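PDB 6ZHK: adenosylmethionine-8-amino-7-oxononanoate aminotransferase from Methanocaldococcus jannaschii, which probably transfers the amino group of S-adenosyl-L-methionine to 7-keto-8-aminopelargonic acid in biotin biosynthesis, using pyridoxal 5'-phosphate as cofactor. Local coordinates for residues Phe117-Asp121 against Gly122-Val126; Val126-Ala129 against Ile130-Tyr134; Gly157-Val160 against Gly161-Ser164. All coordinates share one frame; numbering follows the deposited sequence. Where two conformers were deposited one is given.

Interaction 1. Residues Phe117-Asp121 against Gly122-Val126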
# COMPACT_ATOMS: atom_id res chain seq x y z
N PHE A 117 -5.30 -10.45 8.36
CA PHE A 117 -5.22 -9.00 8.48
C PHE A 117 -4.99 -8.49 7.06
O PHE A 117 -3.95 -8.79 6.45
CB PHE A 117 -4.01 -8.63 9.37
CG PHE A 117 -4.04 -7.19 9.79
CD1 PHE A 117 -3.77 -6.17 8.89
CD2 PHE A 117 -4.39 -6.87 11.09
CE1 PHE A 117 -3.90 -4.82 9.27
CE2 PHE A 117 -4.49 -5.54 11.49
CZ PHE A 117 -4.30 -4.53 10.57
N TYR A 118 -5.88 -7.63 6.55
CA TYR A 118 -5.82 -7.22 5.16
C TYR A 118 -5.00 -5.95 4.97
O TYR A 118 -4.92 -5.13 5.86
CB TYR A 118 -7.21 -6.83 4.66
CG TYR A 118 -8.16 -8.03 4.48
CD1 TYR A 118 -7.93 -8.95 3.47
CD2 TYR A 118 -9.29 -8.19 5.29
CE1 TYR A 118 -8.81 -10.01 3.26
CE2 TYR A 118 -10.19 -9.22 5.08
CZ TYR A 118 -9.92 -10.16 4.09
OH TYR A 118 -10.77 -11.19 3.84
N SER A 119 -4.44 -5.79 3.77
CA SER A 119 -3.78 -4.57 3.33
C SER A 119 -3.87 -4.53 1.81
O SER A 119 -4.59 -5.35 1.21
CB SER A 119 -2.33 -4.51 3.81
OG SER A 119 -1.56 -5.60 3.33
N GLU A 120 -3.15 -3.60 1.17
CA GLU A 120 -3.30 -3.42 -0.27
C GLU A 120 -2.16 -4.05 -1.06
O GLU A 120 -2.43 -4.59 -2.11
CB GLU A 120 -3.40 -1.94 -0.64
CG GLU A 120 -4.77 -1.38 -0.32
CD GLU A 120 -5.06 -1.22 1.16
OE1 GLU A 120 -4.22 -0.57 1.87
OE2 GLU A 120 -6.09 -1.81 1.61
N ASP A 121 -0.92 -4.04 -0.55
CA ASP A 121 0.24 -4.44 -1.36
C ASP A 121 1.06 -5.43 -0.53
O ASP A 121 1.04 -5.34 0.70
CB ASP A 121 1.16 -3.24 -1.66
CG ASP A 121 0.43 -2.22 -2.53
OD1 ASP A 121 -0.41 -2.65 -3.36
OD2 ASP A 121 0.69 -0.99 -2.38
N GLY A 122 1.79 -6.31 -1.23
CA GLY A 122 2.63 -7.31 -0.57
C GLY A 122 3.69 -6.66 0.34
O GLY A 122 4.00 -7.21 1.40
N ALA A 123 4.20 -5.49 -0.06
CA ALA A 123 5.18 -4.84 0.81
C ALA A 123 4.51 -4.49 2.15
O ALA A 123 5.16 -4.57 3.19
CB ALA A 123 5.77 -3.59 0.15
N GLU A 124 3.27 -3.98 2.11
CA GLU A 124 2.56 -3.64 3.34
C GLU A 124 2.28 -4.92 4.16
O GLU A 124 2.35 -4.87 5.38
CB GLU A 124 1.19 -3.04 2.98
CG GLU A 124 1.14 -1.54 2.65
CD GLU A 124 -0.14 -1.01 2.00
OE1 GLU A 124 -1.03 -1.81 1.66
OE2 GLU A 124 -0.27 0.23 1.82
N ALA A 125 1.97 -6.03 3.48
CA ALA A 125 1.69 -7.26 4.20
C ALA A 125 2.93 -7.67 4.99
O ALA A 125 2.85 -8.14 6.13
CB ALA A 125 1.32 -8.35 3.22
N VAL A 126 4.10 -7.48 4.39
CA VAL A 126 5.36 -7.82 5.07
C VAL A 126 5.65 -6.82 6.21
O VAL A 126 6.05 -7.19 7.29
CB VAL A 126 6.47 -7.84 4.00
CG1 VAL A 126 7.84 -7.70 4.64
CG2 VAL A 126 6.39 -9.09 3.14

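Interaction 2. Residues Val126-Ala129 against Ile130-Tyr134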
# COMPACT_ATOMS: atom_id res chain seq x y z
N VAL A 126 4.10 -7.48 4.39
CA VAL A 126 5.36 -7.82 5.07
C VAL A 126 5.65 -6.82 6.21
O VAL A 126 6.05 -7.19 7.29
CB VAL A 126 6.47 -7.84 4.00
CG1 VAL A 126 7.84 -7.70 4.64
CG2 VAL A 126 6.39 -9.09 3.14
N GLU A 127 5.36 -5.51 6.03
CA GLU A 127 5.55 -4.54 7.10
C GLU A 127 4.65 -4.89 8.29
O GLU A 127 5.01 -4.75 9.45
CB GLU A 127 5.13 -3.14 6.62
CG GLU A 127 6.04 -2.56 5.52
CD GLU A 127 7.06 -1.54 5.98
OE1 GLU A 127 7.07 -1.22 7.20
OE2 GLU A 127 7.87 -1.09 5.11
N ILE A 128 3.47 -5.42 8.00
CA ILE A 128 2.54 -5.77 9.05
C ILE A 128 3.03 -7.02 9.76
O ILE A 128 2.96 -7.09 11.01
CB ILE A 128 1.12 -5.97 8.46
CG1 ILE A 128 0.54 -4.60 8.04
CG2 ILE A 128 0.20 -6.70 9.46
CD1 ILE A 128 -0.69 -4.77 7.08
N ALA A 129 3.53 -7.98 8.98
CA ALA A 129 4.12 -9.18 9.55
C ALA A 129 5.28 -8.77 10.48
O ALA A 129 5.43 -9.31 11.58
CB ALA A 129 4.60 -10.13 8.46
N ILE A 130 6.15 -7.89 10.02
CA ILE A 130 7.28 -7.43 10.82
C ILE A 130 6.75 -6.89 12.16
O ILE A 130 7.32 -7.20 13.21
CB ILE A 130 8.13 -6.38 10.03
CG1 ILE A 130 9.00 -7.05 8.98
CG2 ILE A 130 8.95 -5.44 10.93
CD1 ILE A 130 9.59 -6.00 7.98
N LYS A 131 5.74 -6.01 12.10
CA LYS A 131 5.28 -5.30 13.28
C LYS A 131 4.59 -6.25 14.23
O LYS A 131 4.77 -6.15 15.44
CB LYS A 131 4.41 -4.09 12.94
CG LYS A 131 5.15 -3.01 12.13
CD LYS A 131 4.22 -1.87 11.77
CE LYS A 131 3.34 -1.37 12.93
NZ LYS A 131 2.56 -0.17 12.52
N MET A 132 3.85 -7.24 13.69
CA MET A 132 3.18 -8.22 14.53
C MET A 132 4.24 -9.02 15.27
O MET A 132 4.07 -9.26 16.47
CB MET A 132 2.37 -9.18 13.62
CG MET A 132 1.09 -8.53 13.11
SD MET A 132 0.38 -9.72 11.96
CE MET A 132 -1.24 -9.00 11.69
N ALA A 133 5.31 -9.45 14.57
CA ALA A 133 6.33 -10.32 15.13
C ALA A 133 7.06 -9.54 16.23
O ALA A 133 7.16 -10.01 17.34
CB ALA A 133 7.30 -10.82 14.07
N TYR A 134 7.37 -8.27 15.94
CA TYR A 134 8.11 -7.43 16.87
C TYR A 134 7.26 -7.24 18.13
O TYR A 134 7.76 -7.41 19.28
CB TYR A 134 8.48 -6.08 16.25
CG TYR A 134 9.24 -5.22 17.26
CD1 TYR A 134 10.60 -5.45 17.48
CD2 TYR A 134 8.60 -4.27 18.05
CE1 TYR A 134 11.31 -4.71 18.43
CE2 TYR A 134 9.28 -3.57 19.03
CZ TYR A 134 10.64 -3.78 19.20
OH TYR A 134 11.32 -3.08 20.17

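Interaction 3. Residues Gly157-Val160 against Gly161-Ser164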
# COMPACT_ATOMS: atom_id res chain seq x y z
N GLY A 157 9.85 -6.01 -0.98
CA GLY A 157 9.18 -4.77 -1.31
C GLY A 157 10.07 -3.57 -1.05
O GLY A 157 11.21 -3.71 -0.58
N ASP A 158 9.47 -2.37 -1.21
CA ASP A 158 10.31 -1.18 -1.29
C ASP A 158 10.04 -0.14 -0.19
O ASP A 158 10.71 0.90 -0.18
CB ASP A 158 10.09 -0.44 -2.62
CG ASP A 158 10.37 -1.30 -3.83
OD1 ASP A 158 11.29 -2.14 -3.74
OD2 ASP A 158 9.57 -1.21 -4.76
N THR A 159 9.04 -0.36 0.71
CA THR A 159 8.93 0.54 1.84
C THR A 159 10.05 0.25 2.85
O THR A 159 10.78 -0.73 2.73
CB THR A 159 7.51 0.47 2.42
OG1 THR A 159 7.25 -0.92 2.60
CG2 THR A 159 6.50 1.01 1.44
N VAL A 160 10.21 1.11 3.86
CA VAL A 160 11.45 1.05 4.67
C VAL A 160 11.56 -0.27 5.44
O VAL A 160 12.61 -0.87 5.53
CB VAL A 160 11.51 2.28 5.60
CG1 VAL A 160 12.58 2.15 6.68
CG2 VAL A 160 11.78 3.52 4.73
N GLY A 161 10.46 -0.71 6.05
CA GLY A 161 10.46 -2.00 6.72
C GLY A 161 10.76 -3.17 5.79
O GLY A 161 11.61 -4.04 6.13
N ALA A 162 10.06 -3.17 4.62
CA ALA A 162 10.32 -4.23 3.64
C ALA A 162 11.77 -4.19 3.16
O ALA A 162 12.38 -5.23 2.99
CB ALA A 162 9.37 -4.08 2.44
N MET A 163 12.31 -2.98 2.91
CA MET A 163 13.69 -2.90 2.42
C MET A 163 14.66 -3.43 3.51
O MET A 163 15.69 -3.98 3.16
CB MET A 163 14.12 -1.43 2.13
CG MET A 163 13.47 -0.86 0.89
SD MET A 163 14.28 0.70 0.44
CE MET A 163 13.60 1.82 1.67
N SER A 164 14.40 -3.14 4.79
CA SER A 164 15.32 -3.49 5.90
C SER A 164 15.50 -5.00 5.92
O SER A 164 16.63 -5.48 6.03
CB SER A 164 14.82 -3.05 7.29
OG SER A 164 14.72 -1.63 7.28
O HOH W 1 12.82 -5.93 0.30

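Interaction 1. Residues Phe117-Asp121 against Gly122-Val126
Glu124 reaches back from the first turn of its helix to the backbone of Glu120 and Asp121; it was deposited in two conformers, so the details of its carboxylate hold for one of them. Its CB touches Asp121 O at 3.2 Å and faces Ser119 OG at 3.8 Å. With CG opposite the carbonyl carbon (chi1 -85°) and the chain extended beyond it, CD is carried back to the backbone N-H groups of the turn. There Glu124 OE1 accepts two of them. Glu120 N approaches Glu124 OE1 nearly along the C-O axis at 2.8 Å. Asp121 N comes to Glu124 OE1 from above the carboxylate plane at 3.1 Å, a more bent bond (137° at the hydrogen). Because Asp121 is the N-cap and Glu124 the third residue of the helix, this second bond is one half of a capping box; the side chain of Asp121 does not return the other half. The main-chain bond from Ala125 N to Asp121 O, 3.0 Å, closes the first turn. The tip also meets acid: Glu124 OE1 is 3.4 Å from Glu120 OE1, the two carboxylate planes turned 82° apart. With Glu124 of the second subunit also near, this cluster would probably raise the pKa of at least one of the acids. Gly122 and Ala123, at the helix start, are predicted to bind pyridoxal 5'-phosphate. The turn joins strand 115-119, at one edge of the seven-stranded sheet within this chain, to helix 122-140; strand 311-315 pairs with the former, and its Ala311 packs on both Ser119 and Ala125.

Interaction 2. Residues Val126-Ala129 against Ile130-Tyr134
Ile130 folds its ethyl branch back over the preceding turn of the helix, toward Val126. Its CG1 rests 3.4 Å from Val126 O, the acceptor of its own N-H at 2.8 Å, and CD1 runs on to meet Val126 CG1 at 4.1 Å, the two side chains meeting at a slant. Ala129 contributes mainly through its backbone: its O accepts Ala133 N at 3.0 Å and touches Ala133 CB at 3.5 Å, and, four residues apart, the two alanines lie on the same helix face. Ile128 and Met132 lie side by side and point the same way. In Ile128 the CG2 methyl sits opposite the backbone N, and there it meets Met132 CE at 3.5 Å and SD at 3.9 Å, a purely apolar contact. Met132 and Ile128 both pack on Thr313 of strand 311-315. An alanine in place of Met132 would remove CG, SD and CE, and is likely to leave the Ile128 methyl without its neighbour and open a gap against the sheet. Ala129 rests on Ile296 and Cys298 of strand 296-299 and Ile130 on Phe229 of strand 228-234, so this middle part of helix 122-140 lies across one face of the large sheet.

Interaction 3. Residues Gly157-Val160 against Gly161-Ser164
With chi1 at -62°, Ser164 OG lies beside its own backbone N, and both donate to Val160 O. The OG bond is 2.8 Å and the N bond 3.0 Å, reaching the carbonyl oxygen from opposite faces of its plane, so one buried acceptor is gripped twice. Ser164 OG in turn accepts from Phe180 N. Met163 CG, set beside its own backbone N, lies 3.4 Å from Asp158 O; the bend at chi3 (-76°) then turns Met163 CE to Val160 CG2 at 3.9 Å. The N-H of Met163 closes the first turn onto Thr159 O at 2.7 Å, nearly straight. Thr159 is thus the N-cap of helix 160-165, yet its hydroxyl makes no capping bond; it goes instead to Glu127, whose carboxylate also takes Ala162 N at this helix start. In this class-III aminotransferase the turn borders the predicted substrate site, for Asp158 OD1 is hydrogen-bonded to Tyr155 and Tyr25, while its OD2 accepts from Gly336 N of the second subunit. Before the helix, Gly157 has a positive phi of 123°, where a side chain would jam against the preceding carbonyl oxygen and crowd Ala162 CB. That methyl lies 3.6 Å from Gly157 O, and a water donates to both Gly157 O (2.9 Å) and Ala162 O (2.8 Å), bridging the incoming chain and the helix.

Interactions 1 and 2 share Val126 and follow one another along helix 122-140; strand 115-119 folds back on that helix, with Phe117 CB 3.6 Å from Met132 CE. Interaction 3 is tied to interaction 2 by Glu127, whose OE2 lies 2.6 Å from Thr159 OG1, a probable hydrogen bond, while Glu127 OE1 accepts Val160 N of the second subunit. Interactions 1 and 3 meet where Ala123 CB packs 3.9 Å from Gly157 CA. Together they border the predicted cofactor and substrate sites: the side chain of Val126 is about 4 Å from that of Asp268, and that of Asp158 about 3 Å from that of Tyr155. All three also touch the second subunit.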